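Local coordinates for dihydroorotase (Saccharomyces cerevisiae, PDB 7CA0), which catalyses the reversible cyclisation of N-carbamoyl-L-aspartate to (S)-dihydroorotate, the third step of de novo pyrimidine biosynthesis, with two zinc ions per subunit, at residues His137-Ser142 and Leu154-Ala159; Ala260-Gln265 and Gly272-Val277. All coordinates share one frame; numbering follows the deposited sequence.

Interaction 1: residues His137-Ser142 and Leu154-Ala159. With ZN (zinc ion), chain F.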
# COMPACT_ATOMS: atom_id res chain seq x y z
N HIS A 137 9.08 15.13 11.06
CA HIS A 137 8.51 14.04 10.25
C HIS A 137 9.69 13.25 9.71
O HIS A 137 10.30 13.61 8.70
CB HIS A 137 7.62 14.57 9.13
CG HIS A 137 6.95 13.49 8.33
ND1 HIS A 137 5.58 13.38 8.21
CD2 HIS A 137 7.48 12.49 7.58
CE1 HIS A 137 5.29 12.35 7.43
NE2 HIS A 137 6.42 11.79 7.04
N GLY A 138 10.04 12.17 10.42
CA GLY A 138 11.27 11.46 10.13
C GLY A 138 11.19 10.50 8.95
O GLY A 138 11.15 9.29 9.15
N GLU A 139 11.17 11.03 7.73
CA GLU A 139 11.20 10.20 6.53
C GLU A 139 12.08 10.84 5.46
O GLU A 139 11.87 12.00 5.10
CB GLU A 139 9.79 9.99 5.98
CG GLU A 139 8.96 8.95 6.72
CD GLU A 139 7.74 8.57 5.94
OE1 GLU A 139 6.78 9.37 5.93
OE2 GLU A 139 7.75 7.49 5.32
N LYS A 140 13.03 10.09 4.94
CA LYS A 140 13.75 10.64 3.79
C LYS A 140 12.91 10.51 2.52
O LYS A 140 12.23 9.49 2.33
CB LYS A 140 15.09 9.95 3.61
CG LYS A 140 16.21 10.62 4.38
CD LYS A 140 17.35 9.64 4.53
CE LYS A 140 18.70 10.29 4.40
NZ LYS A 140 18.86 11.39 5.38
N PRO A 141 12.97 11.50 1.64
CA PRO A 141 12.33 11.38 0.33
C PRO A 141 12.80 10.14 -0.43
O PRO A 141 13.88 9.60 -0.17
CB PRO A 141 12.74 12.67 -0.39
CG PRO A 141 13.00 13.65 0.71
CD PRO A 141 13.60 12.82 1.83
N SER A 142 11.94 9.65 -1.30
CA SER A 142 12.23 8.42 -2.03
C SER A 142 13.28 8.63 -3.11
O SER A 142 13.41 9.71 -3.70
CB SER A 142 10.94 7.87 -2.64
OG SER A 142 10.13 7.27 -1.65
N LEU A 154 8.69 2.15 2.77
CA LEU A 154 8.87 1.16 3.83
C LEU A 154 10.16 1.32 4.62
O LEU A 154 10.19 0.96 5.80
CB LEU A 154 8.82 -0.25 3.24
CG LEU A 154 8.37 -1.31 4.23
CD1 LEU A 154 6.95 -0.99 4.64
CD2 LEU A 154 8.43 -2.68 3.59
N ASN A 155 11.25 1.82 4.03
CA ASN A 155 12.48 2.01 4.80
C ASN A 155 12.82 3.48 5.01
O ASN A 155 13.85 3.79 5.63
CB ASN A 155 13.67 1.29 4.14
CG ASN A 155 14.08 1.90 2.82
OD1 ASN A 155 13.49 2.87 2.32
ND2 ASN A 155 15.11 1.32 2.22
N ALA A 156 11.96 4.40 4.55
CA ALA A 156 12.25 5.83 4.61
C ALA A 156 12.38 6.33 6.04
O ALA A 156 13.08 7.32 6.28
CB ALA A 156 11.16 6.61 3.87
N GLU A 157 11.67 5.70 6.99
CA GLU A 157 11.80 6.10 8.39
C GLU A 157 13.12 5.63 8.98
O GLU A 157 13.80 6.40 9.67
CB GLU A 157 10.64 5.53 9.20
CG GLU A 157 10.84 5.65 10.70
CD GLU A 157 9.55 5.51 11.47
OE1 GLU A 157 8.61 6.29 11.18
OE2 GLU A 157 9.47 4.64 12.35
N GLU A 158 13.50 4.38 8.71
CA GLU A 158 14.81 3.90 9.14
C GLU A 158 15.93 4.70 8.49
O GLU A 158 16.90 5.08 9.16
CB GLU A 158 14.94 2.41 8.82
CG GLU A 158 16.19 1.79 9.36
CD GLU A 158 16.16 0.29 9.25
OE1 GLU A 158 15.06 -0.27 9.08
OE2 GLU A 158 17.24 -0.33 9.35
N ALA A 159 15.77 5.00 7.20
CA ALA A 159 16.77 5.78 6.44
C ALA A 159 16.92 7.18 7.05
O ALA A 159 17.95 7.83 6.77
CB ALA A 159 16.38 5.84 4.99
ZN ZN F . 3.80 13.73 9.43
O HOH W 1 8.78 5.09 6.29
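Gly138 and Glu157 meet just beyond the zinc ligand His137: the CA-H of Glu157 points at Gly138 O, with CA 3.3 Å from that oxygen. His137 itself makes no contact with 154-159. Its chi1 of -177° swings CG away from the backbone N and carries the ring to the metal, ND1 lying 2.2 Å from the zinc ion, which His180 also binds. The far nitrogen, NE2, is hydrogen-bonded to Glu139 OE1 at 2.7 Å, OE1 lying close to the ring plane and using its anti lone pair; the metal and this second-shell acid together fix the ring's rotation, and the acid would tend to make ND1 a stronger donor to the metal. Gly138, between the two, is the centre of an inverse gamma turn. These residues follow strand 133-136, in the barrel of the metallo-dependent hydrolases, where the metal site sits at the C-terminal ends of the strands. Glu139 OE2 takes a bond from a water at 2.8 Å, which in turn accepts a weak bond from Glu157 N; the carboxylate of Glu157 turns to Thr182 and Ser183. The CA-H of Glu139 and the N-H of Lys140 converge on Ala156 O. The hydrogen bond measures 3.1 Å from Lys140 N to that oxygen and is nearly straight (162°), though the nitrogen stands above the carbonyl plane. Beyond its backbone, Lys140 lays its aliphatic chain alongside Ala159, CD 3.9 Å from CB, while NZ makes a weak bond to Asn115. A serine here would probably uncover Ala159 and leave Asn115 OD1 without that lysine partner.

Interaction 2: residues Ala260-Gln265 and Gly272-Val277; sequences APHPVQ and GVCAGV. With FOT (5-fluoro-2,6-dioxo-1,2,3,6-tetrahydropyrimidine-4-carboxylic acid), chain G.
His262 and Cys274 make the main side-chain packing between 260-265 and 272-277. Cys274 CB comes down over one face of the imidazole as a CH-pi contact, 3.4 Å from the ring centroid and offset toward the rim, nearest to ND1. With SG anti to the carbonyl carbon (chi1 -65°), the sulfur continues outward past that same side, 4.2 Å from the ring centroid and oblique to it. Of backbone hydrogen bonds across the contact there is one, Ala260 N to Val277 O at 3.0 Å, its N-H aimed well (161°) but the nitrogen standing above the carbonyl plane. It draws 260-265 and 272-277 together at the end beside Asp258, a predicted zinc ligand. Both belong to the long loop after strand 253-255 of the barrel's parallel sheet, and between them they form one wall of the pocket that holds 5-fluoroorotate beside the zinc ions. His262 NE2 hydrogen-bonds O6 of that ligand, the oxygen lying at the ring's edge near its plane; the modelled separation is so short that its exact length is doubtful. Arg18 and Asn43 also bond to the ligand. Apolar contacts add to this: Ala260 CB lies 3.4 Å from ligand C6, and Gly276 CA is 3.5 Å from the fluorine F5. Gly276 has backbone angles and neighbours that leave no place for a beta carbon, which would clash with O6 and crowd Ala260 CB and His262 CD2. Lys267 NZ bonds to both Cys274 O and Gly276 O.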
# COMPACT_ATOMS: atom_id res chain seq x y z
N ALA A 260 -5.55 13.87 10.75
CA ALA A 260 -5.32 14.59 9.50
C ALA A 260 -6.58 14.54 8.66
O ALA A 260 -6.79 13.59 7.89
CB ALA A 260 -4.15 13.99 8.73
N PRO A 261 -7.49 15.51 8.82
CA PRO A 261 -8.76 15.45 8.07
C PRO A 261 -8.58 15.78 6.59
O PRO A 261 -7.83 16.68 6.22
CB PRO A 261 -9.64 16.50 8.77
CG PRO A 261 -8.68 17.41 9.49
CD PRO A 261 -7.39 16.68 9.71
N HIS A 262 -9.23 14.97 5.74
CA HIS A 262 -9.37 15.18 4.30
C HIS A 262 -10.81 14.90 3.91
O HIS A 262 -11.41 13.93 4.39
CB HIS A 262 -8.43 14.27 3.49
CG HIS A 262 -6.99 14.65 3.58
ND1 HIS A 262 -6.42 15.60 2.77
CD2 HIS A 262 -6.00 14.22 4.40
CE1 HIS A 262 -5.14 15.75 3.08
NE2 HIS A 262 -4.86 14.92 4.07
N PRO A 263 -11.39 15.70 3.02
CA PRO A 263 -12.74 15.36 2.54
C PRO A 263 -12.70 14.04 1.79
O PRO A 263 -11.69 13.66 1.20
CB PRO A 263 -13.11 16.55 1.63
CG PRO A 263 -11.85 17.29 1.37
CD PRO A 263 -10.90 16.99 2.48
N VAL A 264 -13.80 13.29 1.91
CA VAL A 264 -13.88 11.95 1.33
C VAL A 264 -13.45 11.93 -0.14
O VAL A 264 -12.84 10.96 -0.60
CB VAL A 264 -15.29 11.36 1.53
CG1 VAL A 264 -16.34 12.17 0.77
CG2 VAL A 264 -15.30 9.93 1.09
N GLN A 265 -13.76 12.99 -0.89
CA GLN A 265 -13.41 12.99 -2.31
C GLN A 265 -11.91 13.01 -2.54
O GLN A 265 -11.46 12.64 -3.63
CB GLN A 265 -14.01 14.21 -3.01
CG GLN A 265 -15.35 14.61 -2.43
CD GLN A 265 -15.17 15.68 -1.37
OE1 GLN A 265 -14.31 16.56 -1.49
NE2 GLN A 265 -15.94 15.57 -0.28
N GLY A 272 -2.92 9.73 -6.42
CA GLY A 272 -2.74 10.90 -5.57
C GLY A 272 -3.70 10.95 -4.39
O GLY A 272 -4.17 12.03 -4.03
N VAL A 273 -4.01 9.79 -3.79
CA VAL A 273 -4.80 9.75 -2.57
C VAL A 273 -4.11 10.59 -1.51
O VAL A 273 -2.92 10.41 -1.23
CB VAL A 273 -4.97 8.31 -2.07
CG1 VAL A 273 -5.41 8.33 -0.64
CG2 VAL A 273 -5.97 7.52 -2.95
N CYS A 274 -4.86 11.50 -0.89
CA CYS A 274 -4.28 12.29 0.19
C CYS A 274 -3.96 11.37 1.36
O CYS A 274 -4.78 10.56 1.75
CB CYS A 274 -5.25 13.38 0.63
SG CYS A 274 -5.54 14.58 -0.62
N ALA A 275 -2.72 11.41 1.80
CA ALA A 275 -2.33 10.56 2.93
C ALA A 275 -3.05 11.09 4.14
O ALA A 275 -3.46 12.18 4.05
CB ALA A 275 -0.86 10.70 3.14
N GLY A 276 -3.45 10.26 5.09
CA GLY A 276 -3.91 10.81 6.37
C GLY A 276 -5.15 10.15 6.93
O GLY A 276 -6.10 9.85 6.19
N VAL A 277 -5.15 9.94 8.25
CA VAL A 277 -6.23 9.27 8.97
C VAL A 277 -6.83 10.27 9.94
O VAL A 277 -6.09 10.94 10.66
CB VAL A 277 -5.70 8.03 9.73
CG1 VAL A 277 -6.82 7.35 10.48
CG2 VAL A 277 -4.98 7.05 8.81
C2 FOT G . -1.45 16.53 6.99
C6 FOT G . -2.16 14.63 6.04
C5 FOT G . -1.08 13.93 6.60
O2 FOT G . -1.65 17.67 7.13
N3 FOT G . -0.36 15.96 7.60
N1 FOT G . -2.35 15.90 6.22
O6 FOT G . -3.02 14.17 5.37
F5 FOT G . -0.87 12.59 6.44
C4 FOT G . -0.12 14.68 7.43
C41 FOT G . 1.10 13.99 8.08
O42 FOT G . 2.12 14.63 8.40
O41 FOT G . 1.13 12.76 8.33

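Interaction 1 closes before interaction 2 opens along the chain. The first lies in the loop between strand 133-136 and helix 161-170, the second in the loop between strand 253-255 and helix 283-293. Those two strands stand at the two ends of the four-strand parallel run of the barrel, and the contacts flank the active site: centres 20 Å apart, nearest atoms about 8 Å, with no touch. 5-Fluoroorotate spans the gap, reaching His137 on one side and His262 on the other. One loop supplies a zinc-binding histidine, the other a wall against 5-fluoroorotate. Both loops also meet the second subunit, so each runs from the active site to the subunit interface.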